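Local coordinates for fiber protein 2 (Human adenovirus type 41, PDB 2BZU) that forms the trimeric head of the short fibre that projects from the capsid vertices and probably attaches the virion to its host receptor, at residues 115-120 with 139-144. Numbering follows the deposited sequence.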
loop_
_atom_site.group_PDB
_atom_site.type_symbol
_atom_site.label_atom_id
_atom_site.label_comp_id
_atom_site.label_asym_id
_atom_site.label_seq_id
_atom_site.Cartn_x
_atom_site.Cartn_y
_atom_site.Cartn_z
ATOM N N PRO A 115 13.538 -1.076 16.854
ATOM C CA PRO A 115 14.111 -0.675 18.136
ATOM C C PRO A 115 14.504 0.801 18.180
ATOM O O PRO A 115 14.902 1.374 17.162
ATOM C CB PRO A 115 15.358 -1.561 18.255
ATOM C CG PRO A 115 15.093 -2.704 17.326
ATOM C CD PRO A 115 14.318 -2.141 16.203
ATOM N N ARG A 116 14.383 1.409 19.348
ATOM C CA ARG A 116 14.726 2.827 19.467
ATOM C C ARG A 116 16.157 3.090 18.989
ATOM O O ARG A 116 17.108 2.363 19.369
ATOM C CB ARG A 116 14.500 3.365 20.880
ATOM C CG ARG A 116 13.032 3.741 21.122
ATOM C CD ARG A 116 12.778 4.298 22.499
ATOM N NE ARG A 116 12.869 3.230 23.461
ATOM C CZ ARG A 116 11.873 2.412 23.809
ATOM N NH1 ARG A 116 12.122 1.426 24.650
ATOM N NH2 ARG A 116 10.646 2.548 23.312
ATOM N N ASN A 117 16.290 4.102 18.133
ATOM C CA ASN A 117 17.570 4.578 17.641
ATOM C C ASN A 117 18.297 3.595 16.702
ATOM O O ASN A 117 19.479 3.780 16.408
ATOM C CB ASN A 117 18.476 4.998 18.804
ATOM C CG ASN A 117 18.005 6.271 19.476
ATOM O OD1 ASN A 117 17.643 7.249 18.798
ATOM N ND2 ASN A 117 17.987 6.272 20.822
ATOM N N LYS A 118 17.586 2.589 16.187
ATOM C CA LYS A 118 18.165 1.701 15.179
ATOM C C LYS A 118 18.233 2.428 13.859
ATOM O O LYS A 118 17.239 3.013 13.400
ATOM C CB LYS A 118 17.319 0.438 15.010
ATOM C CG LYS A 118 17.924 -0.593 14.020
ATOM C CD LYS A 118 16.926 -1.689 13.671
ATOM C CE LYS A 118 17.311 -2.499 12.427
ATOM N NZ LYS A 118 16.316 -3.588 12.133
ATOM N N THR A 119 19.386 2.352 13.211
ATOM C CA THR A 119 19.552 2.897 11.863
ATOM C C THR A 119 18.591 2.211 10.893
ATOM O O THR A 119 18.495 0.971 10.874
ATOM C CB THR A 119 20.994 2.700 11.374
ATOM O OG1 THR A 119 21.889 3.236 12.359
ATOM C CG2 THR A 119 21.221 3.406 10.056
ATOM N N ALA A 120 17.856 3.014 10.128
ATOM C CA ALA A 120 16.893 2.492 9.159
ATOM C C ALA A 120 17.632 2.092 7.890
ATOM O O ALA A 120 18.689 2.642 7.582
ATOM C CB ALA A 120 15.828 3.531 8.850
ATOM N N TYR A 139 11.306 5.121 11.981
ATOM C CA TYR A 139 10.522 4.825 13.181
ATOM C C TYR A 139 11.385 4.798 14.426
ATOM O O TYR A 139 12.492 4.261 14.439
ATOM C CB TYR A 139 9.784 3.496 13.027
ATOM C CG TYR A 139 8.919 3.450 11.800
ATOM C CD1 TYR A 139 7.741 4.157 11.736
ATOM C CD2 TYR A 139 9.296 2.723 10.679
ATOM C CE1 TYR A 139 6.952 4.142 10.601
ATOM C CE2 TYR A 139 8.513 2.695 9.542
ATOM C CZ TYR A 139 7.328 3.406 9.505
ATOM O OH TYR A 139 6.532 3.400 8.365
ATOM N N ASN A 140 10.840 5.389 15.483
ATOM C CA ASN A 140 11.424 5.298 16.831
ATOM C C ASN A 140 12.845 5.824 16.977
ATOM O O ASN A 140 13.645 5.288 17.759
ATOM C CB ASN A 140 11.281 3.879 17.376
ATOM C CG ASN A 140 9.819 3.441 17.484
ATOM O OD1 ASN A 140 8.929 4.283 17.605
ATOM N ND2 ASN A 140 9.568 2.125 17.476
ATOM N N GLU A 141 13.136 6.891 16.241
ATOM C CA GLU A 141 14.396 7.628 16.406
ATOM C C GLU A 141 14.211 8.584 17.580
ATOM O O GLU A 141 14.029 9.790 17.402
ATOM C CB GLU A 141 14.795 8.368 15.135
ATOM C CG GLU A 141 16.198 8.933 15.197
ATOM C CD GLU A 141 16.635 9.585 13.890
ATOM O OE1 GLU A 141 16.976 8.859 12.929
ATOM O OE2 GLU A 141 16.639 10.843 13.809
ATOM N N ILE A 142 14.270 8.012 18.775
ATOM C CA ILE A 142 13.898 8.706 20.002
ATOM C C ILE A 142 14.394 7.873 21.193
ATOM O O ILE A 142 14.518 6.664 21.087
ATOM C CB ILE A 142 12.346 8.941 20.045
ATOM C CG1 ILE A 142 11.974 10.010 21.102
ATOM C CG2 ILE A 142 11.600 7.639 20.224
ATOM C CD1 ILE A 142 10.545 10.542 20.923
ATOM N N ASN A 143 14.742 8.515 22.309
ATOM C CA ASN A 143 15.328 7.769 23.415
ATOM C C ASN A 143 14.328 7.047 24.306
ATOM O O ASN A 143 14.694 6.087 24.997
ATOM C CB ASN A 143 16.204 8.683 24.287
ATOM C CG ASN A 143 17.471 9.129 23.567
ATOM O OD1 ASN A 143 18.019 8.390 22.737
ATOM N ND2 ASN A 143 17.954 10.327 23.891
ATOM N N SER A 144 13.084 7.506 24.282
ATOM C CA SER A 144 11.992 6.949 25.081
ATOM C C SER A 144 10.739 7.016 24.258
ATOM O O SER A 144 10.606 7.912 23.437
ATOM C CB SER A 144 11.746 7.819 26.324
ATOM O OG SER A 144 12.840 7.809 27.183
HETATM O O HOH W 1 13.839 1.814 14.633
HETATM O O HOH W 2 15.523 4.830 14.728
HETATM O O HOH W 3 17.473 6.298 13.344
#
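Asn117 and Asn140 meet through the backbone, showing how one carbonyl can organise the meeting of two irregular loops: the amide N of Asn117 gives a fairly straight hydrogen bond to Asn140 O (2.9 Å), arriving tilted from the carbonyl plane. The same oxygen receives a CA-H...O contact from Arg116 CA and closes the inverse gamma turn centred on Glu141 through a weak bond from Ile142 N. This is the compact side of the contact. The aliphatic part of Arg116 runs on across the second loop, its CG 4.1 Å from Asn140 CB and its CD 3.3 Å from Ile142 O; the chain then bends at chi3 (-72°), and NH2 bonds to Gly145 O. Asn140 is buried, and its amide is satisfied by bonds from ND2 to the carbonyls of Tyr114 and Pro109 and from Ala147 N to OD1.

Both pieces are loops of the adenovirus fibre knob, an antiparallel beta-sandwich: 115-120 begins with a type II beta turn from Pro115 to Lys118 before strand 125-128, while 139-144 links strands 133-139 and 146-153 of the same sheet.

Away from that carbonyl the join is looser and partly made by water. One water spans Pro115 O and Tyr139 O, a second lies between Lys118 O and Tyr139 O, and a third sits 2.6 Å from Glu141 OE1 with a longer reach to Lys118 O. On the solvent side Asn117 ND2 bonds to Asn143 OD1 at 2.9 Å; the donor lies in the carbonyl plane of Asn143, but the bond is bent and its acceptor sits somewhat out of the amide plane of Asn117. The two amide planes stand 68° apart, and chi1 of Asn143 (-69°) sets CG beside the backbone N, bringing OD1 to Asn117 although the CB points away from 115-120.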